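BtGH115A (Bacteroides thetaiotaomicron, PDB 5BY3) is a family GH115 4-O-methyl-alpha-glucuronidase with specificity for decorated arabinogalactans, probably hydrolysing the bond to the glucuronic acid decoration. Local coordinates at residues 686-697 and 766-777. Sequence-based numbering, arbitrary orientation.
With SO4 (sulfate ion), chain B.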
loop_
_atom_site.group_PDB
_atom_site.type_symbol
_atom_site.label_atom_id
_atom_site.label_comp_id
_atom_site.label_asym_id
_atom_site.label_seq_id
_atom_site.Cartn_x
_atom_site.Cartn_y
_atom_site.Cartn_z
ATOM N N LYS A 686 -36.672 21.489 20.061
ATOM C CA LYS A 686 -38.094 21.577 19.691
ATOM C C LYS A 686 -38.523 20.149 19.298
ATOM O O LYS A 686 -37.831 19.185 19.642
ATOM C CB LYS A 686 -38.293 22.578 18.542
ATOM C CG LYS A 686 -37.551 23.903 18.708
ATOM C CD LYS A 686 -37.942 24.893 17.621
ATOM C CE LYS A 686 -36.962 26.063 17.524
ATOM N NZ LYS A 686 -35.755 25.753 16.697
ATOM N N THR A 687 -39.655 20.003 18.611
ATOM C CA THR A 687 -40.041 18.744 17.920
ATOM C C THR A 687 -40.108 17.424 18.734
ATOM O O THR A 687 -39.391 17.213 19.719
ATOM C CB THR A 687 -39.224 18.493 16.614
ATOM O OG1 THR A 687 -38.068 17.676 16.893
ATOM C CG2 THR A 687 -38.837 19.824 15.889
ATOM N N ASP A 688 -40.970 16.537 18.241
ATOM C CA ASP A 688 -41.304 15.234 18.831
ATOM C C ASP A 688 -40.088 14.282 19.002
ATOM O O ASP A 688 -39.942 13.598 20.027
ATOM C CB ASP A 688 -42.410 14.610 17.934
ATOM C CG ASP A 688 -42.961 13.259 18.446
ATOM O OD1 ASP A 688 -42.813 12.919 19.639
ATOM O OD2 ASP A 688 -43.582 12.534 17.629
ATOM N N SER A 689 -39.214 14.272 17.996
ATOM C CA SER A 689 -38.225 13.207 17.822
ATOM C C SER A 689 -36.869 13.779 17.447
ATOM O O SER A 689 -36.755 14.981 17.182
ATOM C CB SER A 689 -38.700 12.224 16.731
ATOM O OG SER A 689 -39.647 11.291 17.226
ATOM N N VAL A 690 -35.859 12.899 17.432
ATOM C CA VAL A 690 -34.466 13.220 17.035
ATOM C C VAL A 690 -33.927 12.187 16.039
ATOM O O VAL A 690 -34.123 10.973 16.234
ATOM C CB VAL A 690 -33.508 13.358 18.267
ATOM C CG1 VAL A 690 -33.453 12.080 19.105
ATOM C CG2 VAL A 690 -32.114 13.790 17.838
ATOM N N GLU A 691 -33.261 12.668 14.980
ATOM C CA GLU A 691 -32.598 11.767 14.020
ATOM C C GLU A 691 -31.122 11.654 14.357
ATOM O O GLU A 691 -30.370 12.596 14.178
ATOM C CB GLU A 691 -32.793 12.236 12.563
ATOM C CG GLU A 691 -32.467 11.172 11.505
ATOM C CD GLU A 691 -32.159 11.760 10.131
ATOM O OE1 GLU A 691 -33.085 12.224 9.434
ATOM O OE2 GLU A 691 -30.978 11.761 9.741
ATOM N N VAL A 692 -30.700 10.503 14.842
ATOM C CA VAL A 692 -29.283 10.313 15.169
ATOM C C VAL A 692 -28.534 9.709 13.995
ATOM O O VAL A 692 -28.884 8.632 13.542
ATOM C CB VAL A 692 -29.112 9.477 16.456
ATOM C CG1 VAL A 692 -27.633 9.343 16.835
ATOM C CG2 VAL A 692 -29.912 10.128 17.572
ATOM N N ASP A 693 -27.496 10.415 13.536
ATOM C CA ASP A 693 -26.726 10.121 12.315
ATOM C C ASP A 693 -25.307 9.798 12.764
ATOM O O ASP A 693 -24.576 10.665 13.205
ATOM C CB ASP A 693 -26.766 11.370 11.424
ATOM C CG ASP A 693 -26.200 11.147 10.018
ATOM O OD1 ASP A 693 -25.586 10.088 9.764
ATOM O OD2 ASP A 693 -26.340 12.080 9.173
ATOM N N ILE A 694 -24.947 8.533 12.689
ATOM C CA ILE A 694 -23.692 8.023 13.242
ATOM C C ILE A 694 -22.803 7.561 12.090
ATOM O O ILE A 694 -23.241 6.793 11.225
ATOM C CB ILE A 694 -23.925 6.855 14.230
ATOM C CG1 ILE A 694 -24.848 7.295 15.360
ATOM C CG2 ILE A 694 -22.610 6.356 14.815
ATOM C CD1 ILE A 694 -25.375 6.149 16.193
ATOM N N ARG A 695 -21.572 8.055 12.076
ATOM C CA ARG A 695 -20.652 7.803 10.999
ATOM C C ARG A 695 -19.463 7.053 11.602
ATOM O O ARG A 695 -18.890 7.464 12.629
ATOM C CB ARG A 695 -20.160 9.116 10.408
ATOM C CG ARG A 695 -21.037 9.987 9.494
ATOM C CD ARG A 695 -22.262 9.376 8.850
ATOM N NE ARG A 695 -23.168 10.402 8.287
ATOM C CZ ARG A 695 -22.921 11.183 7.224
ATOM N NH1 ARG A 695 -21.761 11.125 6.564
ATOM N NH2 ARG A 695 -23.846 12.053 6.814
ATOM N N LEU A 696 -19.105 5.935 10.976
ATOM C CA LEU A 696 -18.064 5.064 11.485
ATOM C C LEU A 696 -17.121 4.693 10.360
ATOM O O LEU A 696 -17.450 4.825 9.183
ATOM C CB LEU A 696 -18.639 3.790 12.115
ATOM C CG LEU A 696 -19.760 3.913 13.143
ATOM C CD1 LEU A 696 -21.083 3.483 12.505
ATOM C CD2 LEU A 696 -19.397 3.048 14.340
ATOM N N LEU A 697 -15.936 4.228 10.732
ATOM C CA LEU A 697 -14.994 3.711 9.752
ATOM C C LEU A 697 -15.649 2.458 9.188
ATOM O O LEU A 697 -16.079 1.601 9.987
ATOM C CB LEU A 697 -13.645 3.379 10.407
ATOM C CG LEU A 697 -12.475 3.090 9.459
ATOM C CD1 LEU A 697 -12.095 4.343 8.688
ATOM C CD2 LEU A 697 -11.277 2.485 10.211
ATOM N N VAL A 766 -14.398 -1.174 16.529
ATOM C CA VAL A 766 -15.479 -0.200 16.284
ATOM C C VAL A 766 -14.866 1.177 16.322
ATOM O O VAL A 766 -14.307 1.587 17.363
ATOM C CB VAL A 766 -16.543 -0.252 17.392
ATOM C CG1 VAL A 766 -17.541 0.895 17.289
ATOM C CG2 VAL A 766 -17.246 -1.602 17.387
ATOM N N ILE A 767 -14.942 1.902 15.209
ATOM C CA ILE A 767 -14.253 3.177 15.195
ATOM C C ILE A 767 -15.226 4.248 14.791
ATOM O O ILE A 767 -15.707 4.248 13.649
ATOM C CB ILE A 767 -13.008 3.157 14.287
ATOM C CG1 ILE A 767 -11.967 2.214 14.854
ATOM C CG2 ILE A 767 -12.383 4.539 14.184
ATOM C CD1 ILE A 767 -11.325 1.354 13.787
ATOM N N LEU A 768 -15.507 5.137 15.747
ATOM C CA LEU A 768 -16.416 6.257 15.551
ATOM C C LEU A 768 -15.719 7.408 14.850
ATOM O O LEU A 768 -14.579 7.738 15.170
ATOM C CB LEU A 768 -17.025 6.710 16.893
ATOM C CG LEU A 768 -18.060 7.855 16.815
ATOM C CD1 LEU A 768 -19.380 7.461 16.162
ATOM C CD2 LEU A 768 -18.309 8.481 18.183
ATOM N N ASP A 769 -16.424 8.014 13.899
ATOM C CA ASP A 769 -15.935 9.163 13.129
ATOM C C ASP A 769 -16.752 10.397 13.463
ATOM O O ASP A 769 -16.213 11.345 13.977
ATOM C CB ASP A 769 -15.984 8.885 11.612
ATOM C CG ASP A 769 -14.983 9.719 10.828
ATOM O OD1 ASP A 769 -14.079 10.239 11.478
ATOM O OD2 ASP A 769 -15.057 9.836 9.574
ATOM N N GLN A 770 -18.046 10.391 13.162
ATOM C CA GLN A 770 -18.905 11.556 13.422
ATOM C C GLN A 770 -20.236 11.158 14.020
ATOM O O GLN A 770 -20.648 10.009 13.913
ATOM C CB GLN A 770 -19.152 12.349 12.157
ATOM C CG GLN A 770 -17.868 12.906 11.552
ATOM C CD GLN A 770 -18.063 13.518 10.175
ATOM O OE1 GLN A 770 -18.464 12.840 9.228
ATOM N NE2 GLN A 770 -17.791 14.804 10.060
ATOM N N VAL A 771 -20.888 12.111 14.669
ATOM C CA VAL A 771 -22.268 12.001 15.116
ATOM C C VAL A 771 -22.947 13.346 14.790
ATOM O O VAL A 771 -22.387 14.407 15.093
ATOM C CB VAL A 771 -22.368 11.728 16.639
ATOM C CG1 VAL A 771 -23.830 11.608 17.042
ATOM C CG2 VAL A 771 -21.635 10.443 17.051
HETATM N N MSE A 772 -24.128 13.300 14.159
HETATM C CA MSE A 772 -24.978 14.497 13.988
HETATM C C MSE A 772 -26.385 14.298 14.541
HETATM O O MSE A 772 -26.829 13.167 14.750
HETATM C CB MSE A 772 -24.981 14.961 12.548
HETATM C CG MSE A 772 -23.598 15.445 12.117
HETATM SE SE MSE A 772 -22.620 13.964 11.269
HETATM C CE MSE A 772 -21.908 14.875 9.669
ATOM N N LEU A 773 -27.099 15.397 14.789
ATOM C CA LEU A 773 -28.388 15.306 15.507
ATOM C C LEU A 773 -29.718 15.555 14.763
ATOM O O LEU A 773 -30.569 14.690 14.827
ATOM C CB LEU A 773 -28.324 15.853 16.945
ATOM C CG LEU A 773 -28.476 14.784 18.057
ATOM C CD1 LEU A 773 -27.697 13.481 17.901
ATOM C CD2 LEU A 773 -28.182 15.369 19.428
ATOM N N TYR A 774 -29.928 16.693 14.103
ATOM C CA TYR A 774 -31.214 16.942 13.338
ATOM C C TYR A 774 -32.573 16.758 14.074
ATOM O O TYR A 774 -32.937 15.639 14.484
ATOM C CB TYR A 774 -31.273 16.169 11.987
ATOM C CG TYR A 774 -29.989 16.221 11.192
ATOM C CD1 TYR A 774 -29.591 17.391 10.509
ATOM C CD2 TYR A 774 -29.151 15.107 11.146
ATOM C CE1 TYR A 774 -28.386 17.435 9.799
ATOM C CE2 TYR A 774 -27.963 15.138 10.440
ATOM C CZ TYR A 774 -27.575 16.298 9.784
ATOM O OH TYR A 774 -26.391 16.264 9.099
ATOM N N GLU A 775 -33.339 17.848 14.171
ATOM C CA GLU A 775 -34.666 17.834 14.823
ATOM C C GLU A 775 -35.689 16.814 14.271
ATOM O O GLU A 775 -35.766 15.714 14.815
ATOM C CB GLU A 775 -35.232 19.253 14.993
ATOM C CG GLU A 775 -35.119 19.740 16.439
ATOM C CD GLU A 775 -34.754 21.212 16.604
ATOM O OE1 GLU A 775 -34.140 21.530 17.652
ATOM O OE2 GLU A 775 -35.089 22.048 15.731
ATOM N N VAL A 776 -36.443 17.154 13.218
ATOM C CA VAL A 776 -37.399 16.219 12.526
ATOM C C VAL A 776 -38.622 15.692 13.326
ATOM O O VAL A 776 -38.561 15.529 14.547
ATOM C CB VAL A 776 -36.694 15.038 11.779
ATOM C CG1 VAL A 776 -35.353 15.468 11.194
ATOM C CG2 VAL A 776 -36.546 13.798 12.656
ATOM N N ASN A 777 -39.709 15.382 12.607
ATOM C CA ASN A 777 -40.998 14.985 13.226
ATOM C C ASN A 777 -41.537 13.571 12.954
ATOM O O ASN A 777 -41.802 12.808 13.892
ATOM C CB ASN A 777 -42.075 16.054 12.961
ATOM C CG ASN A 777 -42.094 17.122 14.042
ATOM O OD1 ASN A 777 -41.769 18.286 13.796
ATOM N ND2 ASN A 777 -42.438 16.718 15.265
HETATM S S SO4 B . -22.913 13.618 3.184
HETATM O O1 SO4 B . -23.329 12.808 4.359
HETATM O O2 SO4 B . -24.077 13.899 2.301
HETATM O O3 SO4 B . -22.311 14.892 3.647
HETATM O O4 SO4 B . -21.933 12.837 2.398
HETATM O O HOH W 1 -15.646 0.958 12.496
#
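A classic beta bulge interrupts the antiparallel pairing of strands 689-696 and 766-772 in the C-terminal beta domain. Asp769 and Gln770 both face Arg695. The N atoms of both reach Arg695 O from the same face of its carbonyl plane, Asp769 N at 2.8 Å and Gln770 N at 3.1 Å. The Asp769 bond is tilted from that plane, and the Gln770 one lies above it. Arg695 N in turn bonds Gln770 O. Before the bulge, Asp693 and Met772 (a selenomethionine) form a hydrogen-bonded pair, with Met772 N 2.8 Å from Asp693 O. Beyond it, Leu697 N bonds Ile767 O, and a water bridges Leu697 O and Ile767 N.

Asp693, Arg695, Gln770 and Met772 share one face of the sheet. Arg695 bends at chi2 (-17°), and this turns its guanidinium back along its own strand to Asp693. Arg695 NE makes a salt bridge to Asp693 OD1 at 2.9 Å; the carboxylate oxygen lies in the guanidinium plane but is met from above its own plane. Arg695 NH2 gives a sulfate oxygen, O1, a bond of 2.6 Å at the guanidinium edge, and Met772 CE lies over one face. Gln740 takes a further bond from Arg695 NH1 and also binds Gln770 and Asp769. A methionine in place of Arg695 would probably leave the Asp693 carboxylate without its close cationic partner and the sulfate without this grip.

The other face is apolar. Ile694 CG2 meets Leu768 CD1 at 3.7 Å, the two side chains crossing at about a right angle. Phe709 and Val711 of strand 708-713 pack on Ile694. The sheet thus pairs a greasy face, turned to a second sheet, with a polar one where Arg695 is shared between a carboxylate and a sulfate, probably from the crystallisation liquor.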